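PDB 6GZW: Dye type peroxidase A from Streptomyces lividans 1326, which probably uses hydrogen peroxide, through the ferric haem it binds, to oxidise dyes and other substrates, as dye-decolourising peroxidases do. Local coordinates for residues A[362-365]-A[369-372]; A[48-53]-A[84-89]. One frame throughout, in Å; residues are numbered along the deposited sequence.

Contact 1. Residues A[362-365]-A[369-372]; sequences GGAA and YVGQ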
ATOM      1  N   GLY A 362     -13.455  24.391  -8.326  1.00 14.71           N
ATOM      2  CA  GLY A 362     -12.153  25.051  -8.397  1.00 14.32           C
ATOM      3  C   GLY A 362     -11.363  25.041  -7.100  1.00 15.22           C
ATOM      4  O   GLY A 362     -11.903  24.731  -6.035  1.00 14.92           O
ATOM      5  N   GLY A 363     -10.092  25.392  -7.181  1.00 15.61           N
ATOM      6  CA  GLY A 363      -9.251  25.395  -5.992  1.00 17.04           C
ATOM      7  C   GLY A 363      -9.640  26.520  -5.059  1.00 17.82           C
ATOM      8  O   GLY A 363     -10.277  27.503  -5.464  1.00 18.16           O
ATOM      9  N   ALA A 364      -9.269  26.362  -3.804  1.00 18.98           N
ATOM     10  CA  ALA A 364      -9.454  27.425  -2.807  1.00 20.14           C
ATOM     11  C   ALA A 364      -8.465  28.571  -3.025  1.00 21.18           C
ATOM     12  O   ALA A 364      -7.263  28.345  -3.083  1.00 19.96           O
ATOM     13  CB  ALA A 364      -9.233  26.837  -1.433  1.00 20.34           C
ATOM     14  N   ALA A 365      -8.964  29.802  -3.128  1.00 23.71           N
ATOM     15  CA  ALA A 365      -8.084  30.973  -3.054  1.00 26.13           C
ATOM     16  C   ALA A 365      -7.611  31.126  -1.604  1.00 27.21           C
ATOM     17  O   ALA A 365      -8.238  30.587  -0.676  1.00 28.60           O
ATOM     18  CB  ALA A 365      -8.813  32.240  -3.514  1.00 24.79           C
ATOM     19  N   TYR A 369     -12.286  28.420   1.552  1.00 21.37           N
ATOM     20  CA  TYR A 369     -12.390  26.964   1.599  1.00 19.63           C
ATOM     21  C   TYR A 369     -12.960  26.406   0.286  1.00 18.87           C
ATOM     22  O   TYR A 369     -13.666  27.096  -0.470  1.00 19.63           O
ATOM     23  CB  TYR A 369     -13.211  26.492   2.817  1.00 18.98           C
ATOM     24  CG  TYR A 369     -14.688  26.831   2.861  1.00 18.83           C
ATOM     25  CD1 TYR A 369     -15.145  28.025   3.454  1.00 18.65           C
ATOM     26  CD2 TYR A 369     -15.644  25.947   2.382  1.00 18.73           C
ATOM     27  CE1 TYR A 369     -16.514  28.318   3.531  1.00 20.24           C
ATOM     28  CE2 TYR A 369     -17.009  26.229   2.448  1.00 19.49           C
ATOM     29  CZ  TYR A 369     -17.455  27.414   3.027  1.00 19.68           C
ATOM     30  OH  TYR A 369     -18.816  27.677   3.078  1.00 20.96           O
ATOM     31  N   VAL A 370     -12.671  25.126   0.044  1.00 17.99           N
ATOM     32  CA  VAL A 370     -13.126  24.444  -1.164  1.00 17.18           C
ATOM     33  C   VAL A 370     -14.651  24.302  -1.129  1.00 17.72           C
ATOM     34  O   VAL A 370     -15.220  23.853  -0.128  1.00 17.30           O
ATOM     35  CB  VAL A 370     -12.446  23.055  -1.305  1.00 17.37           C
ATOM     36  CG1 VAL A 370     -13.011  22.311  -2.513  1.00 17.65           C
ATOM     37  CG2 VAL A 370     -10.936  23.230  -1.409  1.00 17.68           C
ATOM     38  N   GLY A 371     -15.314  24.695  -2.217  1.00 16.82           N
ATOM     39  CA  GLY A 371     -16.766  24.604  -2.310  1.00 16.91           C
ATOM     40  C   GLY A 371     -17.512  25.776  -1.680  1.00 16.85           C
ATOM     41  O   GLY A 371     -18.723  25.713  -1.503  1.00 17.61           O
ATOM     42  N   GLN A 372     -16.792  26.847  -1.387  1.00 18.12           N
ATOM     43  CA  GLN A 372     -17.383  27.985  -0.678  1.00 19.51           C
ATOM     44  C   GLN A 372     -18.485  28.670  -1.463  1.00 21.35           C
ATOM     45  O   GLN A 372     -19.510  29.033  -0.880  1.00 20.46           O
ATOM     46  CB  GLN A 372     -16.321  28.989  -0.307  1.00 20.28           C
ATOM     47  CG  GLN A 372     -16.884  30.170   0.478  1.00 22.29           C
ATOM     48  CD  GLN A 372     -15.841  30.887   1.282  1.00 22.86           C
ATOM     49  OE1 GLN A 372     -14.660  30.525   1.303  1.00 23.16           O
ATOM     50  NE2 GLN A 372     -16.290  31.946   1.972  1.00 27.09           N
TER
HETATM   51  O   HOH W   1     -13.854  25.816  -4.454  1.00 18.49           O

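Contact 2. Residues A[48-53]-A[84-89]; sequences ALLRRW and VTFGFG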
ATOM      1  N   ALA A  48     -19.349  23.907   7.242  1.00 15.37           N
ATOM      2  CA  ALA A  48     -18.365  23.791   8.313  1.00 14.46           C
ATOM      3  C   ALA A  48     -17.367  22.628   8.094  1.00 13.57           C
ATOM      4  O   ALA A  48     -16.188  22.762   8.399  1.00 13.37           O
ATOM      5  CB  ALA A  48     -19.055  23.645   9.663  1.00 15.35           C
ATOM      6  N   LEU A  49     -17.850  21.517   7.534  1.00 14.15           N
ATOM      7  CA  LEU A  49     -17.000  20.365   7.250  1.00 13.43           C
ATOM      8  C   LEU A  49     -15.964  20.680   6.165  1.00 14.02           C
ATOM      9  O   LEU A  49     -14.792  20.375   6.323  1.00 13.14           O
ATOM     10  CB  LEU A  49     -17.852  19.157   6.852  1.00 13.91           C
ATOM     11  CG  LEU A  49     -17.095  17.920   6.337  1.00 12.90           C
ATOM     12  CD1 LEU A  49     -16.149  17.407   7.403  1.00 13.44           C
ATOM     13  CD2 LEU A  49     -18.080  16.829   6.021  1.00 14.14           C
ATOM     14  N   LEU A  50     -16.400  21.311   5.080  1.00 14.60           N
ATOM     15  CA  LEU A  50     -15.468  21.693   4.026  1.00 14.78           C
ATOM     16  C   LEU A  50     -14.464  22.747   4.523  1.00 14.80           C
ATOM     17  O   LEU A  50     -13.318  22.736   4.103  1.00 14.36           O
ATOM     18  CB  LEU A  50     -16.192  22.163   2.754  1.00 14.59           C
ATOM     19  CG  LEU A  50     -16.532  21.111   1.691  1.00 15.65           C
ATOM     20  CD1 LEU A  50     -15.279  20.586   0.996  1.00 15.80           C
ATOM     21  CD2 LEU A  50     -17.355  19.973   2.280  1.00 15.65           C
ATOM     22  N   ARG A  51     -14.877  23.647   5.421  1.00 16.75           N
ATOM     23  CA  ARG A  51     -13.908  24.537   6.089  1.00 18.28           C
ATOM     24  C   ARG A  51     -12.829  23.770   6.858  1.00 17.44           C
ATOM     25  O   ARG A  51     -11.625  24.038   6.704  1.00 18.92           O
ATOM     26  CB  ARG A  51     -14.590  25.554   7.044  1.00 22.14           C
ATOM     27  CG  ARG A  51     -14.981  26.850   6.371  1.00 25.92           C
ATOM     28  CD  ARG A  51     -15.407  27.976   7.337  1.00 28.25           C
ATOM     29  NE  ARG A  51     -16.582  27.677   8.190  1.00 34.29           N
ATOM     30  CZ  ARG A  51     -17.869  27.551   7.807  1.00 34.28           C
ATOM     31  NH1 ARG A  51     -18.251  27.664   6.534  1.00 35.15           N
ATOM     32  NH2 ARG A  51     -18.806  27.291   8.727  1.00 35.23           N
ATOM     33  N   ARG A  52     -13.255  22.821   7.697  1.00 16.27           N
ATOM     34  CA  ARG A  52     -12.330  21.991   8.464  1.00 16.42           C
ATOM     35  C   ARG A  52     -11.405  21.255   7.502  1.00 15.14           C
ATOM     36  O   ARG A  52     -10.185  21.284   7.647  1.00 15.44           O
ATOM     37  CB  ARG A  52     -13.049  20.943   9.333  1.00 17.09           C
ATOM     38  CG  ARG A  52     -13.624  21.469  10.616  1.00 18.39           C
ATOM     39  CD  ARG A  52     -13.994  20.369  11.600  1.00 17.88           C
ATOM     40  NE  ARG A  52     -14.998  19.379  11.166  1.00 17.54           N
ATOM     41  CZ  ARG A  52     -16.316  19.580  11.075  1.00 16.52           C
ATOM     42  NH1 ARG A  52     -16.873  20.788  11.310  1.00 16.18           N
ATOM     43  NH2 ARG A  52     -17.097  18.568  10.747  1.00 16.31           N
ATOM     44  N   TRP A  53     -12.016  20.588   6.537  1.00 14.04           N
ATOM     45  CA  TRP A  53     -11.257  19.753   5.620  1.00 13.54           C
ATOM     46  C   TRP A  53     -10.241  20.581   4.842  1.00 13.25           C
ATOM     47  O   TRP A  53      -9.113  20.150   4.660  1.00 13.20           O
ATOM     48  CB  TRP A  53     -12.176  19.039   4.618  1.00 12.55           C
ATOM     49  CG  TRP A  53     -12.745  17.754   5.075  1.00 12.32           C
ATOM     50  CD1 TRP A  53     -12.387  17.013   6.178  1.00 12.25           C
ATOM     51  CD2 TRP A  53     -13.723  16.987   4.386  1.00 11.82           C
ATOM     52  NE1 TRP A  53     -13.126  15.854   6.225  1.00 11.93           N
ATOM     53  CE2 TRP A  53     -13.948  15.805   5.142  1.00 11.56           C
ATOM     54  CE3 TRP A  53     -14.469  17.190   3.227  1.00 11.90           C
ATOM     55  CZ2 TRP A  53     -14.859  14.837   4.750  1.00 11.65           C
ATOM     56  CZ3 TRP A  53     -15.376  16.227   2.849  1.00 11.87           C
ATOM     57  CH2 TRP A  53     -15.540  15.055   3.586  1.00 11.78           C
ATOM     58  N   VAL A  84      -4.692  16.637  -1.497  1.00 11.25           N
ATOM     59  CA  VAL A  84      -6.044  16.330  -1.052  1.00 10.91           C
ATOM     60  C   VAL A  84      -7.013  17.074  -1.973  1.00 11.22           C
ATOM     61  O   VAL A  84      -6.859  18.278  -2.176  1.00 12.26           O
ATOM     62  CB  VAL A  84      -6.287  16.769   0.414  1.00 11.38           C
ATOM     63  CG1 VAL A  84      -7.611  16.197   0.910  1.00 12.04           C
ATOM     64  CG2 VAL A  84      -5.147  16.302   1.292  1.00 11.59           C
ATOM     65  N   THR A  85      -7.987  16.349  -2.500  1.00 11.29           N
ATOM     66  CA  THR A  85      -8.969  16.854  -3.457  1.00 10.58           C
ATOM     67  C   THR A  85     -10.372  16.468  -3.029  1.00 11.20           C
ATOM     68  O   THR A  85     -10.591  15.339  -2.569  1.00 10.92           O
ATOM     69  CB  THR A  85      -8.742  16.160  -4.815  1.00 10.49           C
ATOM     70  OG1 THR A  85      -7.347  16.144  -5.110  1.00 10.92           O
ATOM     71  CG2 THR A  85      -9.521  16.835  -5.890  1.00 10.86           C
ATOM     72  N   PHE A  86     -11.330  17.377  -3.208  1.00 11.51           N
ATOM     73  CA  PHE A  86     -12.684  17.215  -2.703  1.00 12.01           C
ATOM     74  C   PHE A  86     -13.740  17.279  -3.802  1.00 12.73           C
ATOM     75  O   PHE A  86     -13.684  18.195  -4.653  1.00 13.02           O
ATOM     76  CB  PHE A  86     -12.987  18.334  -1.692  1.00 12.01           C
ATOM     77  CG  PHE A  86     -11.995  18.426  -0.542  1.00 12.39           C
ATOM     78  CD1 PHE A  86     -12.084  17.552   0.554  1.00 12.62           C
ATOM     79  CD2 PHE A  86     -10.938  19.338  -0.572  1.00 12.39           C
ATOM     80  CE1 PHE A  86     -11.187  17.614   1.584  1.00 12.78           C
ATOM     81  CE2 PHE A  86     -10.012  19.399   0.473  1.00 12.50           C
ATOM     82  CZ  PHE A  86     -10.141  18.527   1.556  1.00 13.06           C
ATOM     83  N   GLY A  87     -14.753  16.404  -3.730  1.00 13.18           N
ATOM     84  CA  GLY A  87     -15.892  16.451  -4.655  1.00 13.50           C
ATOM     85  C   GLY A  87     -17.233  16.195  -3.992  1.00 14.22           C
ATOM     86  O   GLY A  87     -17.296  15.720  -2.854  1.00 14.19           O
ATOM     87  N   PHE A  88     -18.300  16.524  -4.726  1.00 13.60           N
ATOM     88  CA  PHE A  88     -19.682  16.359  -4.304  1.00 13.97           C
ATOM     89  C   PHE A  88     -20.422  15.432  -5.268  1.00 13.96           C
ATOM     90  O   PHE A  88     -20.320  15.608  -6.501  1.00 13.89           O
ATOM     91  CB  PHE A  88     -20.409  17.722  -4.275  1.00 14.45           C
ATOM     92  CG  PHE A  88     -19.740  18.741  -3.424  1.00 14.10           C
ATOM     93  CD1 PHE A  88     -18.658  19.468  -3.903  1.00 14.78           C
ATOM     94  CD2 PHE A  88     -20.145  18.940  -2.113  1.00 14.44           C
ATOM     95  CE1 PHE A  88     -17.999  20.390  -3.111  1.00 15.11           C
ATOM     96  CE2 PHE A  88     -19.497  19.854  -1.318  1.00 14.94           C
ATOM     97  CZ  PHE A  88     -18.426  20.583  -1.804  1.00 14.76           C
ATOM     98  N   GLY A  89     -21.183  14.483  -4.740  1.00 13.15           N
ATOM     99  CA  GLY A  89     -21.939  13.535  -5.550  1.00 15.01           C
ATOM    100  C   GLY A  89     -23.346  14.070  -5.789  1.00 15.36           C
ATOM    101  O   GLY A  89     -23.778  15.020  -5.118  1.00 15.20           O
TER

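Contact 1. Residues A[362-365]-A[369-372]
Ala364 lays its methyl group against the start of the 369-372 turn, overlapping one branch of Val370: Ala364 CB and Val370 CG2 are 4.0 Å apart. The same methyl lies over the peptide that joins Tyr369 to Val370, with Val370 N at 4.1 Å from Ala364 CB. Val370 can offer this branch because CG1 stands anti to its backbone N (chi1 176°), which leaves CG2 beside that nitrogen and next to the alanine. CG1 is left nearer Gly362, a loose approach to its carbonyl oxygen.

No direct hydrogen bond joins the two segments; a water does the polar work instead. It donates to Gly362 O at 2.7 Å and accepts from Gly371 N at 2.9 Å, so that one molecule links a carbonyl and an amide from two parts of the same loop. The case illustrates how a short loop excursion can close on itself through a methyl pair and a single solvent bridge.

Residues 369-372 are also bonded among themselves. Tyr369 to Gln372 form a type II beta turn, closed by the bond from Gln372 N to Tyr369 O, with Gly371 at its third position adopting a positive phi (84°). Gln372 then folds back, its OE1 taking the N-H of Tyr369 in a nearly straight bond of 3.2 Å between Gln372 OE1 and Tyr369 N, while its CB sits over the centre of one face of the tyrosine ring.

Ser54 of helix 43-61 hydrogen-bonds Val370 N through its OG, and the Tyr369 ring packs on Ala47, Leu50 and Arg51 of that helix. The contact lies in the loop between strand 350-360 and the C-terminal helix 372-375, against helix 43-61, with Gly371 as the N-cap of helix 372-375.

Contact 2. Residues A[48-53]-A[84-89]
Phe86, Phe88, Leu50 and Trp53 meet between helix segment 48-53 and strand segment 84-89, which run nearly antiparallel, their axes 10.9 Å apart at an angle of 166°. Along the strand, Val84 comes first and turns to Ala57, one turn beyond Trp53 on helix 43-61. Thr85 belongs to the other side of the sheet, where its OG1 is hydrogen-bonded to Pro20 O.

Phe86 is the centre of the contact. Its chi1 of -55° sets CG anti to the carbonyl carbon, and the ring reaches out to the helix, where Phe86 CE1 lies 3.5 Å from Trp53 CB. The adjacent atom Phe86 CD1 is 3.6 Å from Trp53 CE3. The two ring planes are within 15° of parallel, yet the phenyl and the six-membered ring of the indole are slid so far apart, 5.6 Å between the centroids of Phe86 and Trp53, that they barely overlap. Nearer the strand backbone, Leu50 CD1 meets Phe86 CB at 4.2 Å.

Gly87 interposes a residue without a side chain, and Phe88 then returns to the helix-facing side. Phe88 CZ approaches Leu50 CG at 4.0 Å, the leucine from the helix and the phenylalanine from the strand pointing at one another, so that Leu50 serves both phenylalanines. Phe88 also meets Phe92 edge-to-face and touches Leu374 and Leu375 of helix 372-375.

The pattern is that of a helix packed on a beta-sheet, in which alternate strand residues supply the interface. The side chains that meet are apolar, and no hydrogen bond crosses between the segments: shape and burial hold them together, and the one polar atom of the indole, Trp53 NE1, is satisfied by Ile145 O of the adjacent helix 135-149.

In the fold
Contact 2 comes first along the chain and joins helix 43-61 to strand 83-89, within the N-terminal Dyp-type peroxidase region; contact 1 follows near the C-terminus, in the loop after strand 350-360. Their centres are nevertheless only about 9 Å apart, and they touch: Val370 O lies 3.5 Å from Leu50 CD1, and Val370 CG2 lies 4.0 Å from Phe86 CD2. Strands 83-89 and 350-360 are antiparallel neighbours in the sheet, one from each half of the chain. The segment near the C-terminus packs against the helix and strand of the N-terminal half, tying the two halves of the ferredoxin-like fold together, away from the haem pocket.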